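Long-range contact in urocanate hydratase (Paenibacillus sp. Soil724D2, PDB 7NED), which probably catalyses the NAD+-dependent hydration of thiourocanate in bacterial ergothioneine breakdown, and binds urocanate beside the cofactor: residues M440-I445 against A486-S491. Residues are numbered along the deposited sequence; the frame is centred on the assembly and turned at random.
Sequences MTHPNI and AGYMTS. With NAD (nicotinamide-adenine-dinucleotide), chain C.
Y488 CB lies over one face of the H442 imidazole, 3.9 Å from the ring centroid in a CH-pi contact, with Y488 O offset toward the rim of the same face, while I445 CG1 covers the opposite face over its centre. The H442 and Y488 rings meet obliquely, their planes 34° apart. At the imidazole edge sits M489 SD, 3.6 Å from H442 CD2. With CG anti to the backbone N (chi1 -169°), the H442 ring starts off beside its own carbonyl carbon. H442 ND1 accepts the backbone N-H of N444 at 3.1 Å, the donor tilted 22° out of the ring plane, and NE2 makes a weak hydrogen bond to N316 OD1. An alanine at H442 would probably leave the backbone N-H of N444 without its acceptor and open a gap between Y488, I445 and M489. Beyond the ring the backbones pair: T441 N donates to T490 O at 2.9 Å, and T490 N returns a bond to T441 O at 3.1 Å. M440 CE meets M489 SD at 4.1 Å, and I445 CG2 comes within 3.6 Å of NAD O7N. Here strand 428-441 ends, running into the type I turn H442-I445, and its antiparallel neighbour 490-498 begins, near the nicotinamide end of urocanase's NAD pocket.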
loop_
_atom_site.group_PDB
_atom_site.type_symbol
_atom_site.label_atom_id
_atom_site.label_comp_id
_atom_site.label_asym_id
_atom_site.label_seq_id
_atom_site.Cartn_x
_atom_site.Cartn_y
_atom_site.Cartn_z
ATOM N N MET A 440 6.709 8.062 -4.113
ATOM C CA MET A 440 5.526 8.630 -4.627
ATOM C C MET A 440 5.084 8.118 -5.995
ATOM O O MET A 440 5.839 8.111 -6.919
ATOM C CB MET A 440 5.728 10.109 -4.662
ATOM C CG MET A 440 4.850 10.867 -5.545
ATOM S SD MET A 440 3.316 11.034 -4.733
ATOM C CE MET A 440 3.556 12.503 -3.826
ATOM N N THR A 441 3.836 7.766 -6.062
ATOM C CA THR A 441 3.243 7.348 -7.304
ATOM C C THR A 441 2.024 8.219 -7.499
ATOM O O THR A 441 1.181 8.243 -6.673
ATOM C CB THR A 441 2.856 5.856 -7.319
ATOM O OG1 THR A 441 3.998 5.056 -7.173
ATOM C CG2 THR A 441 2.134 5.522 -8.557
ATOM N N HIS A 442 2.003 8.935 -8.605
ATOM C CA HIS A 442 0.937 9.801 -8.989
ATOM C C HIS A 442 1.073 10.138 -10.459
ATOM O O HIS A 442 1.837 10.958 -10.784
ATOM C CB HIS A 442 0.994 11.070 -8.194
ATOM C CG HIS A 442 -0.218 11.924 -8.325
ATOM N ND1 HIS A 442 -0.941 12.020 -9.471
ATOM C CD2 HIS A 442 -0.815 12.742 -7.446
ATOM C CE1 HIS A 442 -1.915 12.873 -9.304
ATOM N NE2 HIS A 442 -1.870 13.316 -8.077
ATOM N N PRO A 443 0.289 9.462 -11.289
ATOM C CA PRO A 443 0.286 9.570 -12.739
ATOM C C PRO A 443 0.089 10.989 -13.265
ATOM O O PRO A 443 0.406 11.204 -14.379
ATOM C CB PRO A 443 -0.840 8.630 -13.168
ATOM C CG PRO A 443 -1.050 7.739 -12.035
ATOM C CD PRO A 443 -0.775 8.569 -10.840
ATOM N N ASN A 444 -0.424 11.904 -12.477
ATOM C CA ASN A 444 -0.520 13.276 -12.977
ATOM C C ASN A 444 0.318 14.233 -12.148
ATOM O O ASN A 444 0.158 15.457 -12.267
ATOM C CB ASN A 444 -1.982 13.737 -13.035
ATOM C CG ASN A 444 -2.810 12.890 -13.970
ATOM O OD1 ASN A 444 -2.297 12.355 -14.947
ATOM N ND2 ASN A 444 -4.081 12.747 -13.669
ATOM N N ILE A 445 1.227 13.714 -11.326
ATOM C CA ILE A 445 2.208 14.569 -10.677
ATOM C C ILE A 445 3.540 13.843 -10.784
ATOM O O ILE A 445 4.161 13.821 -11.853
ATOM C CB ILE A 445 1.818 14.910 -9.214
ATOM C CG1 ILE A 445 0.485 15.640 -9.171
ATOM C CG2 ILE A 445 2.874 15.797 -8.535
ATOM C CD1 ILE A 445 0.088 16.143 -7.791
ATOM N N ALA A 486 -8.191 11.365 -4.134
ATOM C CA ALA A 486 -8.552 9.957 -3.952
ATOM C C ALA A 486 -8.397 9.192 -5.266
ATOM O O ALA A 486 -8.927 9.593 -6.312
ATOM C CB ALA A 486 -9.986 9.829 -3.421
ATOM N N GLY A 487 -7.683 8.065 -5.201
ATOM C CA GLY A 487 -7.446 7.257 -6.372
ATOM C C GLY A 487 -6.275 7.696 -7.226
ATOM O O GLY A 487 -5.944 7.001 -8.195
ATOM N N TYR A 488 -5.623 8.820 -6.897
ATOM C CA TYR A 488 -4.542 9.322 -7.734
ATOM C C TYR A 488 -3.158 8.963 -7.215
ATOM O O TYR A 488 -2.215 8.871 -8.010
ATOM C CB TYR A 488 -4.628 10.855 -7.880
ATOM C CG TYR A 488 -5.622 11.316 -8.915
ATOM C CD1 TYR A 488 -6.926 11.646 -8.550
ATOM C CD2 TYR A 488 -5.268 11.408 -10.256
ATOM C CE1 TYR A 488 -7.848 12.066 -9.492
ATOM C CE2 TYR A 488 -6.188 11.852 -11.208
ATOM C CZ TYR A 488 -7.475 12.171 -10.811
ATOM O OH TYR A 488 -8.400 12.615 -11.721
ATOM N N MET A 489 -2.986 8.763 -5.920
ATOM C CA MET A 489 -1.608 8.675 -5.468
ATOM C C MET A 489 -1.469 7.850 -4.215
ATOM O O MET A 489 -2.385 7.753 -3.378
ATOM C CB MET A 489 -0.924 10.022 -5.166
ATOM C CG MET A 489 -1.472 10.830 -4.052
ATOM S SD MET A 489 -0.495 12.397 -3.878
ATOM C CE MET A 489 -1.461 13.087 -2.564
ATOM N N THR A 490 -0.264 7.328 -4.071
ATOM C CA THR A 490 0.176 6.607 -2.891
ATOM C C THR A 490 1.598 7.051 -2.673
ATOM O O THR A 490 2.364 7.156 -3.642
ATOM C CB THR A 490 0.082 5.088 -3.114
ATOM O OG1 THR A 490 -1.294 4.733 -3.176
ATOM C CG2 THR A 490 0.745 4.290 -1.970
ATOM N N SER A 491 1.946 7.313 -1.422
ATOM C CA SER A 491 3.287 7.810 -1.122
ATOM C C SER A 491 3.782 7.203 0.191
ATOM O O SER A 491 3.016 6.604 0.935
ATOM C CB SER A 491 3.313 9.334 -1.062
ATOM O OG SER A 491 2.493 9.797 0.017
HETATM P PA NAD C . -3.812 25.660 1.377
HETATM O O1A NAD C . -5.258 25.195 1.227
HETATM O O2A NAD C . -3.143 26.012 2.644
HETATM O O5B NAD C . -3.848 27.158 0.585
HETATM C C5B NAD C . -4.571 27.168 -0.579
HETATM C C4B NAD C . -4.708 28.722 -0.927
HETATM O O4B NAD C . -5.459 28.953 -2.086
HETATM C C3B NAD C . -5.508 29.293 0.287
HETATM O O3B NAD C . -4.870 30.394 0.789
HETATM C C2B NAD C . -6.871 29.683 -0.363
HETATM O O2B NAD C . -7.395 30.859 0.136
HETATM C C1B NAD C . -6.384 30.013 -1.771
HETATM N N9A NAD C . -7.406 29.900 -2.812
HETATM C C8A NAD C . -8.429 28.968 -2.952
HETATM N N7A NAD C . -9.169 29.169 -4.014
HETATM C C5A NAD C . -8.599 30.275 -4.631
HETATM C C6A NAD C . -8.930 30.995 -5.800
HETATM N N6A NAD C . -9.968 30.628 -6.586
HETATM N N1A NAD C . -8.177 32.068 -6.172
HETATM C C2A NAD C . -7.169 32.405 -5.330
HETATM N N3A NAD C . -6.741 31.823 -4.197
HETATM C C4A NAD C . -7.494 30.750 -3.873
HETATM O O3 NAD C . -3.130 24.670 0.372
HETATM P PN NAD C . -1.542 24.530 0.344
HETATM O O1N NAD C . -0.822 23.728 1.388
HETATM O O2N NAD C . -0.982 25.848 -0.149
HETATM O O5D NAD C . -1.257 23.536 -1.035
HETATM C C5D NAD C . -1.829 24.062 -2.245
HETATM C C4D NAD C . -1.660 23.044 -3.338
HETATM O O4D NAD C . -0.330 22.563 -3.390
HETATM C C3D NAD C . -2.535 21.792 -2.807
HETATM O O3D NAD C . -3.285 21.205 -3.864
HETATM C C2D NAD C . -1.453 20.764 -2.313
HETATM O O2D NAD C . -1.744 19.443 -2.526
HETATM C C1D NAD C . -0.501 21.169 -3.482
HETATM N N1N NAD C . 0.823 20.533 -3.540
HETATM C C2N NAD C . 0.716 19.201 -3.888
HETATM C C3N NAD C . 1.844 18.418 -4.071
HETATM C C7N NAD C . 1.609 16.936 -4.395
HETATM O O7N NAD C . 2.410 16.229 -5.005
HETATM N N7N NAD C . 0.452 16.358 -3.901
HETATM C C4N NAD C . 3.084 19.052 -3.910
HETATM C C5N NAD C . 3.143 20.405 -3.575
HETATM C C6N NAD C . 1.975 21.169 -3.405
#